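Local atomic coordinates of N-glycosylase/DNA lyase (Methanocaldococcus jannaschii, PDB entry 3FHF), a protein that is an all-helical archaeal DNA glycosylase and lyase of the helix-hairpin-helix superfamily. Residues K13-K18 with Y203-L207; E32-F36 with R143-D148; K46-F50 with G62-Q66; Y135-S139 with R176-L180. One frame throughout, in Å; residues are numbered along the deposited sequence.

Contact 1: residues K13-K18 with Y203-L207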
loop_
_atom_site.group_PDB
_atom_site.type_symbol
_atom_site.label_atom_id
_atom_site.label_comp_id
_atom_site.label_asym_id
_atom_site.label_seq_id
_atom_site.Cartn_x
_atom_site.Cartn_y
_atom_site.Cartn_z
ATOM N N LYS A 13 17.652 7.663 13.551
ATOM C CA LYS A 13 18.003 7.244 12.197
ATOM C C LYS A 13 17.098 7.919 11.163
ATOM O O LYS A 13 17.564 8.408 10.134
ATOM C CB LYS A 13 17.870 5.725 12.069
ATOM C CG LYS A 13 18.198 5.184 10.683
ATOM C CD LYS A 13 19.615 5.557 10.244
ATOM C CE LYS A 13 19.997 4.841 8.948
ATOM N NZ LYS A 13 21.425 5.065 8.572
ATOM N N ILE A 14 15.799 7.932 11.431
ATOM C CA ILE A 14 14.862 8.559 10.509
ATOM C C ILE A 14 15.154 10.053 10.358
ATOM O O ILE A 14 15.080 10.594 9.257
ATOM C CB ILE A 14 13.405 8.329 10.972
ATOM C CG1 ILE A 14 13.055 6.850 10.793
ATOM C CG2 ILE A 14 12.438 9.201 10.167
ATOM C CD1 ILE A 14 11.738 6.432 11.429
ATOM N N GLU A 15 15.489 10.720 11.459
ATOM C CA GLU A 15 15.811 12.145 11.400
ATOM C C GLU A 15 17.076 12.316 10.565
ATOM O O GLU A 15 17.262 13.329 9.889
ATOM C CB GLU A 15 16.042 12.709 12.804
ATOM C CG GLU A 15 14.792 12.770 13.675
ATOM C CD GLU A 15 13.766 13.784 13.185
ATOM O OE1 GLU A 15 14.059 14.519 12.218
ATOM O OE2 GLU A 15 12.665 13.852 13.778
ATOM N N GLU A 16 17.949 11.317 10.621
ATOM C CA GLU A 16 19.186 11.350 9.850
ATOM C C GLU A 16 18.849 11.246 8.356
ATOM O O GLU A 16 19.414 11.961 7.524
ATOM C CB GLU A 16 20.080 10.187 10.268
ATOM C CG GLU A 16 21.505 10.591 10.574
ATOM C CD GLU A 16 22.183 9.637 11.543
ATOM O OE1 GLU A 16 22.386 8.458 11.182
ATOM O OE2 GLU A 16 22.506 10.071 12.670
ATOM N N LEU A 17 17.915 10.362 8.022
ATOM C CA LEU A 17 17.518 10.188 6.630
ATOM C C LEU A 17 16.841 11.451 6.099
ATOM O O LEU A 17 17.039 11.838 4.939
ATOM C CB LEU A 17 16.579 8.989 6.497
ATOM C CG LEU A 17 17.197 7.611 6.757
ATOM C CD1 LEU A 17 16.112 6.543 6.630
ATOM C CD2 LEU A 17 18.327 7.350 5.760
ATOM N N LYS A 18 16.043 12.094 6.949
ATOM C CA LYS A 18 15.358 13.321 6.560
ATOM C C LYS A 18 16.364 14.427 6.249
ATOM O O LYS A 18 16.062 15.359 5.494
ATOM C CB LYS A 18 14.404 13.771 7.669
ATOM C CG LYS A 18 13.119 12.947 7.752
ATOM C CD LYS A 18 12.305 13.302 8.987
ATOM C CE LYS A 18 12.023 14.803 9.061
ATOM N NZ LYS A 18 11.469 15.187 10.396
ATOM N N TYR A 203 10.031 5.495 4.333
ATOM C CA TYR A 203 11.260 5.588 5.125
ATOM C C TYR A 203 11.547 4.231 5.747
ATOM O O TYR A 203 12.694 3.785 5.788
ATOM C CB TYR A 203 11.150 6.642 6.236
ATOM C CG TYR A 203 11.444 8.049 5.765
ATOM C CD1 TYR A 203 10.467 8.812 5.123
ATOM C CD2 TYR A 203 12.706 8.610 5.949
ATOM C CE1 TYR A 203 10.738 10.101 4.680
ATOM C CE2 TYR A 203 12.993 9.902 5.502
ATOM C CZ TYR A 203 12.002 10.638 4.871
ATOM O OH TYR A 203 12.282 11.908 4.431
ATOM N N ILE A 204 10.503 3.569 6.229
ATOM C CA ILE A 204 10.665 2.255 6.833
ATOM C C ILE A 204 11.155 1.234 5.805
ATOM O O ILE A 204 12.065 0.449 6.087
ATOM C CB ILE A 204 9.347 1.774 7.475
ATOM C CG1 ILE A 204 9.037 2.650 8.696
ATOM C CG2 ILE A 204 9.447 0.300 7.854
ATOM C CD1 ILE A 204 7.778 2.272 9.450
ATOM N N TRP A 205 10.566 1.239 4.612
ATOM C CA TRP A 205 11.002 0.310 3.578
ATOM C C TRP A 205 12.440 0.618 3.177
ATOM O O TRP A 205 13.237 -0.295 2.946
ATOM C CB TRP A 205 10.098 0.361 2.339
ATOM C CG TRP A 205 8.985 -0.644 2.380
ATOM C CD1 TRP A 205 7.656 -0.395 2.584
ATOM C CD2 TRP A 205 9.109 -2.065 2.246
ATOM N NE1 TRP A 205 6.948 -1.576 2.588
ATOM C CE2 TRP A 205 7.816 -2.614 2.381
ATOM C CE3 TRP A 205 10.190 -2.927 2.025
ATOM C CZ2 TRP A 205 7.572 -3.993 2.301
ATOM C CZ3 TRP A 205 9.949 -4.297 1.947
ATOM C CH2 TRP A 205 8.650 -4.814 2.085
ATOM N N TYR A 206 12.788 1.899 3.110
ATOM C CA TYR A 206 14.145 2.249 2.725
ATOM C C TYR A 206 15.152 1.724 3.737
ATOM O O TYR A 206 16.229 1.261 3.360
ATOM C CB TYR A 206 14.311 3.757 2.575
ATOM C CG TYR A 206 15.742 4.138 2.305
ATOM C CD1 TYR A 206 16.597 4.498 3.344
ATOM C CD2 TYR A 206 16.260 4.088 1.014
ATOM C CE1 TYR A 206 17.936 4.796 3.102
ATOM C CE2 TYR A 206 17.590 4.380 0.762
ATOM C CZ TYR A 206 18.422 4.733 1.810
ATOM O OH TYR A 206 19.744 5.009 1.562
ATOM N N LEU A 207 14.800 1.792 5.016
ATOM C CA LEU A 207 15.676 1.294 6.075
ATOM C C LEU A 207 15.848 -0.216 5.965
ATOM O O LEU A 207 16.887 -0.759 6.322
ATOM C CB LEU A 207 15.096 1.622 7.450
ATOM C CG LEU A 207 15.276 3.058 7.940
ATOM C CD1 LEU A 207 14.431 3.291 9.190
ATOM C CD2 LEU A 207 16.745 3.305 8.225
#
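Helices 5-18 and 197-209, close to the two ends of the chain, meet nearly at right angles: their axes over these residues run at 100° and approach to 11.0 Å. The interface is made of mostly apolar contacts. Leu17 sits in its middle, with CB 3.8 Å from CE2 at the edge of the Tyr203 ring, CD2 3.7 Å from Tyr206 CE1 and CD1 3.7 Å from Leu207 CD2. Ile14 flanks it, its CG1 4.1 Å from Leu207 CD1 and its CG2 4.3 Å from Tyr203 CD2. Two lysines add their aliphatic parts: Lys13 CG lies 3.4 Å from Leu207 CD2, and Lys18 CG 3.6 Å from Tyr203 OH. Polar pairing stays on one side, where Lys18 NZ forms a salt bridge with Glu15 OE1 at 3.2 Å and also bonds to the carbonyl of Val193. Beyond the pair, Tyr203 and Tyr206 rest on helix 22-34. Between these segments the crossing thus rests on apolar side chains and lysine methylenes, not polar bonds.

Contact 2: residues E32-F36 with R143-D148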
loop_
_atom_site.group_PDB
_atom_site.type_symbol
_atom_site.label_atom_id
_atom_site.label_comp_id
_atom_site.label_asym_id
_atom_site.label_seq_id
_atom_site.Cartn_x
_atom_site.Cartn_y
_atom_site.Cartn_z
ATOM N N GLU A 32 4.550 11.906 -6.775
ATOM C CA GLU A 32 4.001 11.115 -7.870
ATOM C C GLU A 32 2.646 10.522 -7.456
ATOM O O GLU A 32 1.728 10.442 -8.273
ATOM C CB GLU A 32 4.994 10.021 -8.280
ATOM C CG GLU A 32 6.357 10.606 -8.661
ATOM C CD GLU A 32 7.387 9.568 -9.086
ATOM O OE1 GLU A 32 7.253 8.390 -8.706
ATOM O OE2 GLU A 32 8.348 9.946 -9.796
ATOM N N PHE A 33 2.510 10.113 -6.193
ATOM C CA PHE A 33 1.230 9.569 -5.720
ATOM C C PHE A 33 0.186 10.685 -5.747
ATOM O O PHE A 33 -0.948 10.480 -6.169
ATOM C CB PHE A 33 1.335 9.043 -4.278
ATOM C CG PHE A 33 2.329 7.924 -4.097
ATOM C CD1 PHE A 33 2.594 7.033 -5.124
ATOM C CD2 PHE A 33 2.976 7.746 -2.875
ATOM C CE1 PHE A 33 3.487 5.978 -4.946
ATOM C CE2 PHE A 33 3.877 6.691 -2.682
ATOM C CZ PHE A 33 4.133 5.809 -3.716
ATOM N N LYS A 34 0.583 11.868 -5.289
ATOM C CA LYS A 34 -0.306 13.023 -5.252
ATOM C C LYS A 34 -0.789 13.431 -6.638
ATOM O O LYS A 34 -1.879 13.995 -6.777
ATOM C CB LYS A 34 0.393 14.220 -4.607
ATOM C CG LYS A 34 0.641 14.088 -3.119
ATOM C CD LYS A 34 -0.644 14.225 -2.331
ATOM C CE LYS A 34 -0.378 14.148 -0.839
ATOM N NZ LYS A 34 -1.609 14.458 -0.070
ATOM N N SER A 35 0.019 13.167 -7.656
ATOM C CA SER A 35 -0.361 13.538 -9.012
ATOM C C SER A 35 -1.612 12.790 -9.496
ATOM O O SER A 35 -2.245 13.196 -10.470
ATOM C CB SER A 35 0.807 13.319 -9.984
ATOM O OG SER A 35 0.992 11.950 -10.312
ATOM N N PHE A 36 -1.980 11.707 -8.816
ATOM C CA PHE A 36 -3.171 10.963 -9.215
ATOM C C PHE A 36 -4.437 11.806 -9.112
ATOM O O PHE A 36 -5.461 11.472 -9.705
ATOM C CB PHE A 36 -3.311 9.683 -8.384
ATOM C CG PHE A 36 -2.581 8.516 -8.972
ATOM C CD1 PHE A 36 -3.249 7.596 -9.777
ATOM C CD2 PHE A 36 -1.210 8.377 -8.787
ATOM C CE1 PHE A 36 -2.561 6.559 -10.395
ATOM C CE2 PHE A 36 -0.512 7.343 -9.400
ATOM C CZ PHE A 36 -1.185 6.431 -10.207
ATOM N N ARG A 143 -2.876 5.089 -0.477
ATOM C CA ARG A 143 -1.581 5.761 -0.344
ATOM C C ARG A 143 -1.036 6.037 -1.757
ATOM O O ARG A 143 -0.596 7.153 -2.072
ATOM C CB ARG A 143 -0.591 4.862 0.419
ATOM C CG ARG A 143 0.688 5.561 0.961
ATOM C CD ARG A 143 1.686 5.900 -0.151
ATOM N NE ARG A 143 2.178 4.700 -0.825
ATOM C CZ ARG A 143 3.119 3.897 -0.336
ATOM N NH1 ARG A 143 3.682 4.171 0.832
ATOM N NH2 ARG A 143 3.489 2.815 -1.007
ATOM N N ASN A 144 -1.087 5.020 -2.612
ATOM C CA ASN A 144 -0.564 5.149 -3.962
ATOM C C ASN A 144 -1.291 6.143 -4.875
ATOM O O ASN A 144 -0.748 6.546 -5.907
ATOM C CB ASN A 144 -0.456 3.757 -4.605
ATOM C CG ASN A 144 0.746 2.977 -4.076
ATOM O OD1 ASN A 144 1.323 3.340 -3.059
ATOM N ND2 ASN A 144 1.123 1.913 -4.768
ATOM N N VAL A 145 -2.498 6.555 -4.496
ATOM C CA VAL A 145 -3.214 7.536 -5.293
ATOM C C VAL A 145 -3.285 8.881 -4.588
ATOM O O VAL A 145 -4.105 9.725 -4.931
ATOM C CB VAL A 145 -4.643 7.054 -5.693
ATOM C CG1 VAL A 145 -4.528 5.785 -6.538
ATOM C CG2 VAL A 145 -5.507 6.831 -4.462
ATOM N N GLY A 146 -2.437 9.069 -3.576
ATOM C CA GLY A 146 -2.389 10.358 -2.909
ATOM C C GLY A 146 -2.858 10.616 -1.492
ATOM O O GLY A 146 -2.780 11.762 -1.046
ATOM N N TYR A 147 -3.342 9.612 -0.770
ATOM C CA TYR A 147 -3.798 9.874 0.589
ATOM C C TYR A 147 -2.658 9.653 1.578
ATOM O O TYR A 147 -1.857 8.738 1.423
ATOM C CB TYR A 147 -5.035 9.024 0.892
ATOM C CG TYR A 147 -6.210 9.441 0.027
ATOM C CD1 TYR A 147 -6.981 10.567 0.349
ATOM C CD2 TYR A 147 -6.502 8.764 -1.156
ATOM C CE1 TYR A 147 -8.014 11.009 -0.496
ATOM C CE2 TYR A 147 -7.528 9.192 -2.005
ATOM C CZ TYR A 147 -8.276 10.314 -1.669
ATOM O OH TYR A 147 -9.270 10.736 -2.520
ATOM N N ASP A 148 -2.583 10.504 2.593
ATOM C CA ASP A 148 -1.469 10.439 3.533
ATOM C C ASP A 148 -1.659 9.876 4.924
ATOM O O ASP A 148 -0.671 9.695 5.630
ATOM C CB ASP A 148 -0.867 11.832 3.702
ATOM C CG ASP A 148 -0.380 12.422 2.398
ATOM O OD1 ASP A 148 0.425 11.764 1.697
ATOM O OD2 ASP A 148 -0.798 13.556 2.087
#
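The backbones come unusually close here: Lys34 CA and Gly146 CA are only 4.1 Å apart, where the end of helix 22-34 presses on the Schellman motif that closes helix 135-144, the second helix of the helix-hairpin-helix element. Gly146, with phi 111°, is the C' residue, and its N bonds to Arg143 O at 3.1 Å. A side chain would fit badly, since at this positive phi an ideal CB would jam against the preceding carbonyl O. Phe33 O also stands 3.3 Å from Gly146 N, but the angle is too poor for a bond.

Phe33 fills the space beside the helix end. Asn144 CA makes a CH-pi contact over its ring, 4.2 Å from the centroid, and Arg143 NE approaches Phe33 CE2 to 3.2 Å. The guanidinium is held by Asn144 OD1, 2.8 Å from Arg143 NE and 3.0 Å from NH2, and by a salt bridge to Asp201. Phe36 packs its CD1 3.9 Å from Val145 CG1, while Trp44 of helix 41-54 meets the Phe36 ring edge-to-face.

Lys34 leaves its backbone pointing away, yet curls round to hold the chain at and just beyond the glycine. Its NZ donates to Gly146 O at 3.1 Å and forms a salt bridge with Asp148 OD2 at a very short 2.5 Å.

Contact 3: residues K46-F50 with G62-Q66; sequences KELCF and GIRIQ
Two consecutive helices of the all-helical domain, 41-54 and 59-69, pack as a splayed antiparallel pair, brought close by a glycine and bridged by a glutamine, with the chain's last residue, Lys214, laid against both. Both segments are regular alpha-helix; their axes approach to 10.1 Å at 140°, and the closest CA pair is Phe50 with Gly62, 5.7 Å apart. At that end Phe50, chi1 t at 164° and chi2 75°, lays its ring edge on the opposite backbone: CD1 is 3.7 Å from Gly62 C, and CE1 is 3.7 Å from Ile63 N and 4.2 Å from Ile63 CG1. A CB on residue 62 would clash, 2.6 Å from Phe50 CE1.

One turn on, Gln66 (chi1 -93°, chi2 t, chi3 -62°), whose N bonds to Gly62 O at 2.9 Å, reaches across, CD 3.7 Å from Phe50 CB. Its NE2 donates a nearly straight bond to Glu47 OE2 (2.8 Å, 171°) and a weak one to Lys46 O (3.3 Å, 125°), which already accepts Phe50 N at 3.0 Å. Glu47 folds over with chi1 and chi2 m and chi3 -63°; its OE1 is hydrogen-bonded outside these segments. Lys214 NZ forms a salt bridge with Glu47 OE2, donates to Gln66 OE1 and makes a cation-pi contact with Phe50. The carboxamide is thus satisfied at both ends, and a buried glutamate's charge is balanced by lysine.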
loop_
_atom_site.group_PDB
_atom_site.type_symbol
_atom_site.label_atom_id
_atom_site.label_comp_id
_atom_site.label_asym_id
_atom_site.label_seq_id
_atom_site.Cartn_x
_atom_site.Cartn_y
_atom_site.Cartn_z
ATOM N N LYS A 46 -6.064 1.033 -12.679
ATOM C CA LYS A 46 -4.835 0.279 -12.904
ATOM C C LYS A 46 -4.045 0.164 -11.605
ATOM O O LYS A 46 -3.394 -0.850 -11.361
ATOM C CB LYS A 46 -3.946 0.954 -13.957
ATOM C CG LYS A 46 -4.199 0.541 -15.400
ATOM C CD LYS A 46 -5.478 1.132 -15.946
ATOM C CE LYS A 46 -5.485 1.096 -17.468
ATOM N NZ LYS A 46 -6.672 1.785 -18.042
ATOM N N GLU A 47 -4.075 1.211 -10.784
ATOM C CA GLU A 47 -3.355 1.176 -9.512
ATOM C C GLU A 47 -4.053 0.237 -8.543
ATOM O O GLU A 47 -3.409 -0.394 -7.703
ATOM C CB GLU A 47 -3.260 2.565 -8.887
ATOM C CG GLU A 47 -2.234 3.446 -9.545
ATOM C CD GLU A 47 -0.838 2.847 -9.506
ATOM O OE1 GLU A 47 -0.288 2.661 -8.400
ATOM O OE2 GLU A 47 -0.294 2.562 -10.589
ATOM N N LEU A 48 -5.372 0.147 -8.659
ATOM C CA LEU A 48 -6.134 -0.741 -7.793
ATOM C C LEU A 48 -5.729 -2.176 -8.122
ATOM O O LEU A 48 -5.601 -3.019 -7.236
ATOM C CB LEU A 48 -7.633 -0.561 -8.027
ATOM C CG LEU A 48 -8.542 -1.463 -7.183
ATOM C CD1 LEU A 48 -8.447 -1.072 -5.709
ATOM C CD2 LEU A 48 -9.965 -1.330 -7.664
ATOM N N CYS A 49 -5.519 -2.440 -9.410
ATOM C CA CYS A 49 -5.126 -3.764 -9.860
ATOM C C CYS A 49 -3.706 -4.077 -9.423
ATOM O O CYS A 49 -3.389 -5.224 -9.117
ATOM C CB CYS A 49 -5.264 -3.864 -11.377
ATOM S SG CYS A 49 -6.988 -3.831 -11.915
ATOM N N PHE A 50 -2.854 -3.055 -9.402
ATOM C CA PHE A 50 -1.477 -3.227 -8.958
ATOM C C PHE A 50 -1.517 -3.747 -7.521
ATOM O O PHE A 50 -0.784 -4.665 -7.155
ATOM C CB PHE A 50 -0.731 -1.884 -8.970
ATOM C CG PHE A 50 0.557 -1.900 -8.184
ATOM C CD1 PHE A 50 1.692 -2.526 -8.688
ATOM C CD2 PHE A 50 0.621 -1.320 -6.921
ATOM C CE1 PHE A 50 2.875 -2.576 -7.944
ATOM C CE2 PHE A 50 1.794 -1.363 -6.166
ATOM C CZ PHE A 50 2.923 -1.994 -6.679
ATOM N N GLY A 62 4.914 -6.162 -9.872
ATOM C CA GLY A 62 3.632 -5.536 -10.115
ATOM C C GLY A 62 3.786 -4.409 -11.113
ATOM O O GLY A 62 2.976 -4.267 -12.028
ATOM N N ILE A 63 4.833 -3.605 -10.944
ATOM C CA ILE A 63 5.077 -2.493 -11.850
ATOM C C ILE A 63 5.248 -2.970 -13.286
ATOM O O ILE A 63 4.777 -2.312 -14.215
ATOM C CB ILE A 63 6.333 -1.687 -11.447
ATOM C CG1 ILE A 63 6.111 -1.024 -10.086
ATOM C CG2 ILE A 63 6.628 -0.629 -12.498
ATOM C CD1 ILE A 63 7.313 -0.265 -9.567
ATOM N N ARG A 64 5.919 -4.103 -13.479
ATOM C CA ARG A 64 6.112 -4.601 -14.838
ATOM C C ARG A 64 4.837 -5.239 -15.388
ATOM O O ARG A 64 4.562 -5.142 -16.580
ATOM C CB ARG A 64 7.281 -5.598 -14.916
ATOM C CG ARG A 64 7.016 -6.978 -14.346
ATOM C CD ARG A 64 7.985 -7.997 -14.947
ATOM N NE ARG A 64 7.749 -9.344 -14.438
ATOM C CZ ARG A 64 8.100 -9.757 -13.224
ATOM N NH1 ARG A 64 8.712 -8.928 -12.390
ATOM N NH2 ARG A 64 7.828 -10.996 -12.840
ATOM N N ILE A 65 4.061 -5.896 -14.532
ATOM C CA ILE A 65 2.817 -6.497 -14.994
ATOM C C ILE A 65 1.914 -5.351 -15.428
ATOM O O ILE A 65 1.161 -5.475 -16.391
ATOM C CB ILE A 65 2.120 -7.326 -13.886
ATOM C CG1 ILE A 65 2.861 -8.650 -13.696
ATOM C CG2 ILE A 65 0.663 -7.589 -14.255
ATOM C CD1 ILE A 65 2.171 -9.622 -12.757
ATOM N N GLN A 66 2.013 -4.231 -14.716
ATOM C CA GLN A 66 1.222 -3.048 -15.037
ATOM C C GLN A 66 1.577 -2.544 -16.427
ATOM O O GLN A 66 0.712 -2.419 -17.290
ATOM C CB GLN A 66 1.489 -1.916 -14.039
ATOM C CG GLN A 66 0.544 -1.846 -12.857
ATOM C CD GLN A 66 0.659 -0.521 -12.116
ATOM O OE1 GLN A 66 1.714 -0.189 -11.573
ATOM N NE2 GLN A 66 -0.424 0.247 -12.101
#

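Contact 4: residues Y135-S139 with R176-L180; sequences YKEAS and RRKYL
This is a tyrosine-centred helix-helix contact at the amino-terminal ends of helices 135-144 and 176-192, the former being the second helix of the helix-hairpin-helix element. Both segments are regular alpha-helix. Their axes cross at -50°, with a closest approach of 11.6 Å, so large side chains span the gap; the nearest CA atoms, those of Tyr135 and Arg176, are 7.2 Å apart.

Tyr135 (chi1 -89°, chi2 84°) and Tyr179 (chi1 t at -163°, chi2 -79°) both point across. Tyr135 CB sits over the face of the Tyr179 ring in a CH-pi contact, 3.6 Å from the centroid and 18° off the normal, while the two rings are oblique, with planes at 39° and centroids 5.6 Å apart. The extended Arg176 side chain, t through chi3, brings NH1 to donate to Tyr135 OH at 2.6 Å, and Arg176 CA lies over a face of the Tyr135 ring. Tyr179 runs in beside the first turn of the other helix, its OH 3.4 Å from Lys136 CA and its CE2 4.1 Å from Lys136 CB. Ser139 OG turns back to donate to Tyr135 O at 2.6 Å.

Past the pair, Tyr179 OH bonds to the backbone of Ala151 and Ile153, in the segment leading to helix 155-163, and helix 119-129 closes over the tyrosines, with Arg123 touching both and Val127 resting on Tyr135.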
loop_
_atom_site.group_PDB
_atom_site.type_symbol
_atom_site.label_atom_id
_atom_site.label_comp_id
_atom_site.label_asym_id
_atom_site.label_seq_id
_atom_site.Cartn_x
_atom_site.Cartn_y
_atom_site.Cartn_z
ATOM N N TYR A 135 -7.843 -4.710 4.386
ATOM C CA TYR A 135 -7.415 -3.405 4.892
ATOM C C TYR A 135 -6.015 -3.012 4.436
ATOM O O TYR A 135 -5.752 -1.832 4.173
ATOM C CB TYR A 135 -7.510 -3.330 6.423
ATOM C CG TYR A 135 -8.868 -2.846 6.885
ATOM C CD1 TYR A 135 -9.941 -3.729 7.007
ATOM C CD2 TYR A 135 -9.109 -1.486 7.090
ATOM C CE1 TYR A 135 -11.225 -3.272 7.311
ATOM C CE2 TYR A 135 -10.390 -1.016 7.391
ATOM C CZ TYR A 135 -11.440 -1.915 7.496
ATOM O OH TYR A 135 -12.710 -1.454 7.756
ATOM N N LYS A 136 -5.120 -3.986 4.326
ATOM C CA LYS A 136 -3.762 -3.683 3.885
ATOM C C LYS A 136 -3.759 -3.231 2.428
ATOM O O LYS A 136 -3.120 -2.230 2.095
ATOM C CB LYS A 136 -2.855 -4.900 4.050
ATOM C CG LYS A 136 -1.384 -4.667 3.672
ATOM C CD LYS A 136 -1.154 -4.644 2.163
ATOM C CE LYS A 136 0.330 -4.638 1.827
ATOM N NZ LYS A 136 0.557 -4.519 0.365
ATOM N N GLU A 137 -4.465 -3.965 1.566
ATOM C CA GLU A 137 -4.526 -3.627 0.148
ATOM C C GLU A 137 -5.226 -2.304 -0.129
ATOM O O GLU A 137 -4.817 -1.556 -1.020
ATOM C CB GLU A 137 -5.223 -4.729 -0.651
ATOM C CG GLU A 137 -4.428 -6.020 -0.748
ATOM C CD GLU A 137 -4.562 -6.902 0.484
ATOM O OE1 GLU A 137 -3.803 -7.890 0.576
ATOM O OE2 GLU A 137 -5.419 -6.618 1.349
ATOM N N ALA A 138 -6.284 -2.029 0.629
ATOM C CA ALA A 138 -7.047 -0.801 0.477
ATOM C C ALA A 138 -6.186 0.398 0.875
ATOM O O ALA A 138 -6.199 1.434 0.211
ATOM C CB ALA A 138 -8.303 -0.857 1.351
ATOM N N SER A 139 -5.449 0.248 1.971
ATOM C CA SER A 139 -4.577 1.299 2.460
ATOM C C SER A 139 -3.458 1.562 1.452
ATOM O O SER A 139 -3.099 2.708 1.182
ATOM C CB SER A 139 -3.967 0.883 3.802
ATOM O OG SER A 139 -4.986 0.551 4.733
ATOM N N ARG A 176 -10.711 -5.362 11.380
ATOM C CA ARG A 176 -10.754 -3.912 11.244
ATOM C C ARG A 176 -10.228 -3.285 12.526
ATOM O O ARG A 176 -9.364 -2.409 12.502
ATOM C CB ARG A 176 -12.190 -3.440 10.997
ATOM C CG ARG A 176 -12.364 -1.927 11.060
ATOM C CD ARG A 176 -13.826 -1.527 10.930
ATOM N NE ARG A 176 -14.038 -0.103 11.190
ATOM C CZ ARG A 176 -13.616 0.877 10.397
ATOM N NH1 ARG A 176 -12.958 0.599 9.280
ATOM N NH2 ARG A 176 -13.848 2.140 10.727
ATOM N N ARG A 177 -10.755 -3.758 13.649
ATOM C CA ARG A 177 -10.371 -3.261 14.961
ATOM C C ARG A 177 -8.872 -3.310 15.220
ATOM O O ARG A 177 -8.294 -2.355 15.732
ATOM C CB ARG A 177 -11.086 -4.066 16.050
ATOM C CG ARG A 177 -10.705 -3.672 17.471
ATOM C CD ARG A 177 -11.185 -4.710 18.474
ATOM N NE ARG A 177 -10.645 -6.032 18.169
ATOM C CZ ARG A 177 -9.353 -6.340 18.208
ATOM N NH1 ARG A 177 -8.457 -5.422 18.544
ATOM N NH2 ARG A 177 -8.955 -7.565 17.896
ATOM N N LYS A 178 -8.249 -4.433 14.884
ATOM C CA LYS A 178 -6.819 -4.599 15.117
ATOM C C LYS A 178 -5.991 -3.761 14.149
ATOM O O LYS A 178 -4.933 -3.247 14.507
ATOM C CB LYS A 178 -6.431 -6.073 14.973
ATOM C CG LYS A 178 -4.999 -6.385 15.392
ATOM C CD LYS A 178 -4.770 -6.063 16.863
ATOM C CE LYS A 178 -3.352 -6.422 17.299
ATOM N NZ LYS A 178 -3.118 -6.146 18.752
ATOM N N TYR A 179 -6.477 -3.627 12.922
ATOM C CA TYR A 179 -5.751 -2.854 11.926
ATOM C C TYR A 179 -5.674 -1.397 12.352
ATOM O O TYR A 179 -4.600 -0.800 12.348
ATOM C CB TYR A 179 -6.422 -2.981 10.553
ATOM C CG TYR A 179 -5.522 -2.568 9.408
ATOM C CD1 TYR A 179 -5.315 -1.222 9.105
ATOM C CD2 TYR A 179 -4.844 -3.526 8.654
ATOM C CE1 TYR A 179 -4.448 -0.837 8.071
ATOM C CE2 TYR A 179 -3.974 -3.151 7.617
ATOM C CZ TYR A 179 -3.784 -1.805 7.332
ATOM O OH TYR A 179 -2.921 -1.436 6.308
ATOM N N LEU A 180 -6.813 -0.829 12.737
ATOM C CA LEU A 180 -6.863 0.565 13.166
ATOM C C LEU A 180 -6.044 0.782 14.418
ATOM O O LEU A 180 -5.485 1.857 14.624
ATOM C CB LEU A 180 -8.308 1.004 13.435
ATOM C CG LEU A 180 -9.196 1.316 12.229
ATOM C CD1 LEU A 180 -9.288 0.100 11.330
ATOM C CD2 LEU A 180 -10.581 1.741 12.711
#

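Contact 1 lies farthest out, 18 Å from the chain's centre, and joins helices near its two ends; the other three, at 11 to 12 Å, are nested within the loop it closes. Contacts 2 and 4 share helix 135-144, one at its carboxy-terminal and the other at its amino-terminal end. Contacts 2 and 3 touch, Phe36 CZ 3.2 Å from Glu47 CG, and Lys214 serves both, its carboxylate at Asn144 and its amine at Glu47. Contacts 3 and 4 lie on opposite sides of that centre. All four are partly buried, but apolar side chains and lysine methylenes, without polar bonds, join contact 1, whereas ion pairing, amide bonding and tyrosine-arginine pairing mark contacts 2, 3 and 4.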